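Local structure of protein NBR1 homolog (Arabidopsis thaliana, 6TGS) at residues A[7-12]-A[18-23]. The protein acts probably as a receptor that delivers ubiquitinated protein aggregates to autophagic degradation in the vacuole, and self-associates through its PB1 domain, the part in this chain. The protein carries 3 engineered substitutions. Residues are numbered along the deposited sequence; the frame is centred on the assembly and turned at random.
Sequences ALVVKV and LRRFRV
Phe-21 lays its ring over Val-10, its partner in a hydrogen-bonded pair where 7-12 and 18-23 run antiparallel in a hairpin. From CB outward, chi1 of 57° sets CG between the backbone N and the carbonyl carbon, which swings the ring across to the facing strand. There Phe-21 CE2 comes 3.9 Å from Val-10 CB, the CH-pi donor over one face, shifted toward the ring's rim; Phe-21 CZ meets Val-10 CG1 at 3.6 Å, and Phe-21 CE1 lies near Val-12 CG2 in one of that valine's two conformers. Cutting the ring back to an alanine would probably open a gap above Val-10 and take from Leu-45 its aromatic neighbour. Underneath, the backbones are stitched by three pairs of N-H...O bonds, with Val-10 N to Phe-21 O (2.8 Å) nearly straight at 167°. On the other face, Arg-20 runs extended as far as NE, CG anti to its N (chi1 -179°), and passes NE 3.7 Å from Val-9 CG1. This is the N-terminal hairpin of the ubiquitin-like PB1 fold: 17-23 is an edge strand of the sheet, while 8-14 also pairs in parallel with 84-90. Helix 35-46 packs on the Phe-21 face, Leu-45 touching the ring and Ile-42 and Phe-46 meeting Val-12.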
loop_
_atom_site.group_PDB
_atom_site.type_symbol
_atom_site.label_atom_id
_atom_site.label_comp_id
_atom_site.label_asym_id
_atom_site.label_seq_id
_atom_site.Cartn_x
_atom_site.Cartn_y
_atom_site.Cartn_z
ATOM N N ALA A 7 4.604 -3.783 -13.016
ATOM C CA ALA A 7 4.561 -3.551 -11.582
ATOM C C ALA A 7 3.437 -2.587 -11.210
ATOM O O ALA A 7 2.976 -1.782 -12.023
ATOM C CB ALA A 7 5.905 -3.012 -11.096
ATOM N N LEU A 8 2.986 -2.695 -9.959
ATOM C CA LEU A 8 2.079 -1.711 -9.385
ATOM C C LEU A 8 2.878 -0.519 -8.881
ATOM O O LEU A 8 3.823 -0.682 -8.107
ATOM C CB LEU A 8 1.272 -2.318 -8.235
ATOM C CG LEU A 8 0.382 -1.370 -7.414
ATOM C CD1 LEU A 8 -0.828 -0.914 -8.212
ATOM C CD2 LEU A 8 -0.052 -2.015 -6.100
ATOM N N VAL A 9 2.493 0.673 -9.312
ATOM C CA VAL A 9 3.074 1.894 -8.768
ATOM C C VAL A 9 2.338 2.228 -7.475
ATOM O O VAL A 9 1.110 2.349 -7.459
ATOM C CB VAL A 9 2.981 3.049 -9.772
ATOM C CG1 VAL A 9 3.406 4.349 -9.114
ATOM C CG2 VAL A 9 3.854 2.752 -10.971
ATOM N N VAL A 10 3.094 2.367 -6.391
ATOM C CA VAL A 10 2.540 2.713 -5.086
ATOM C C VAL A 10 3.065 4.089 -4.714
ATOM O O VAL A 10 4.273 4.334 -4.762
ATOM C CB VAL A 10 2.906 1.665 -4.022
ATOM C CG1 VAL A 10 2.339 2.063 -2.657
ATOM C CG2 VAL A 10 2.385 0.300 -4.437
ATOM N N LYS A 11 2.162 4.993 -4.389
ATOM C CA LYS A 11 2.520 6.286 -3.767
ATOM C C LYS A 11 2.109 6.335 -2.283
ATOM O O LYS A 11 0.974 6.005 -2.060
ATOM C CB LYS A 11 1.965 7.431 -4.606
ATOM C CG LYS A 11 2.496 7.439 -6.026
ATOM C CD LYS A 11 1.986 8.586 -6.837
ATOM C CE LYS A 11 2.187 8.342 -8.314
ATOM N NZ LYS A 11 1.368 9.264 -9.131
ATOM N N VAL A 12 2.908 6.722 -1.471
ATOM C CA VAL A 12 2.585 6.752 -0.049
ATOM C C VAL A 12 2.688 8.195 0.412
ATOM O O VAL A 12 3.650 8.892 0.074
ATOM C CB VAL A 12 3.522 5.843 0.767
ATOM C CG1 VAL A 12 3.072 5.810 2.218
ATOM C CG2 VAL A 12 3.543 4.436 0.190
ATOM N N LEU A 18 4.971 12.967 -0.278
ATOM C CA LEU A 18 4.625 11.844 -1.149
ATOM C C LEU A 18 5.876 11.104 -1.606
ATOM O O LEU A 18 6.816 11.715 -2.128
ATOM C CB LEU A 18 3.836 12.324 -2.372
ATOM C CG LEU A 18 3.046 11.327 -3.223
ATOM C CD1 LEU A 18 1.972 10.600 -2.402
ATOM C CD2 LEU A 18 2.408 12.019 -4.444
ATOM N N ARG A 19 5.868 9.793 -1.467
ATOM C CA ARG A 19 6.963 8.964 -1.954
ATOM C C ARG A 19 6.400 7.865 -2.836
ATOM O O ARG A 19 5.288 7.379 -2.612
ATOM C CB ARG A 19 7.774 8.362 -0.793
ATOM C CG ARG A 19 8.485 9.411 0.068
ATOM C CD ARG A 19 9.688 10.027 -0.676
ATOM N NE ARG A 19 10.405 11.022 0.135
ATOM C CZ ARG A 19 10.159 12.330 0.074
ATOM N NH1 ARG A 19 9.197 12.777 -0.728
ATOM N NH2 ARG A 19 10.869 13.189 0.805
ATOM N N ARG A 20 7.073 7.439 -3.882
ATOM C CA ARG A 20 6.745 6.519 -4.962
ATOM C C ARG A 20 7.650 5.301 -4.912
ATOM O O ARG A 20 8.870 5.437 -4.784
ATOM C CB ARG A 20 6.908 7.212 -6.319
ATOM C CG ARG A 20 6.568 6.351 -7.534
ATOM C CD ARG A 20 6.744 7.156 -8.837
ATOM N NE ARG A 20 6.429 6.362 -10.008
ATOM C CZ ARG A 20 7.303 5.573 -10.614
ATOM N NH1 ARG A 20 8.535 5.477 -10.135
ATOM N NH2 ARG A 20 6.944 4.871 -11.681
ATOM N N PHE A 21 7.190 4.148 -4.991
ATOM C CA PHE A 21 7.991 2.967 -5.284
ATOM C C PHE A 21 7.141 2.015 -6.113
ATOM O O PHE A 21 5.936 2.210 -6.273
ATOM C CB PHE A 21 8.527 2.290 -4.016
ATOM C CG PHE A 21 7.468 1.881 -3.042
ATOM C CD1 PHE A 21 7.036 2.760 -2.073
ATOM C CD2 PHE A 21 6.932 0.600 -3.072
ATOM C CE1 PHE A 21 6.070 2.386 -1.153
ATOM C CE2 PHE A 21 5.966 0.213 -2.143
ATOM C CZ PHE A 21 5.538 1.119 -1.188
ATOM N N ARG A 22 7.769 0.978 -6.653
ATOM C CA ARG A 22 7.045 0.039 -7.499
ATOM C C ARG A 22 7.115 -1.356 -6.905
ATOM O O ARG A 22 8.128 -1.754 -6.322
ATOM C CB ARG A 22 7.601 0.033 -8.926
ATOM C CG ARG A 22 7.552 1.392 -9.604
ATOM C CD ARG A 22 7.534 1.265 -11.123
ATOM N NE ARG A 22 8.619 0.425 -11.625
ATOM C CZ ARG A 22 8.594 -0.199 -12.797
ATOM N NH1 ARG A 22 7.541 -0.082 -13.594
ATOM N NH2 ARG A 22 9.623 -0.946 -13.171
ATOM N N VAL A 23 6.027 -2.106 -7.071
ATOM C CA VAL A 23 5.878 -3.421 -6.478
ATOM C C VAL A 23 5.700 -4.424 -7.616
ATOM O O VAL A 23 4.768 -4.285 -8.413
ATOM C CB VAL A 23 4.687 -3.497 -5.511
ATOM C CG1 VAL A 23 4.524 -4.921 -5.021
ATOM C CG2 VAL A 23 4.895 -2.538 -4.342
#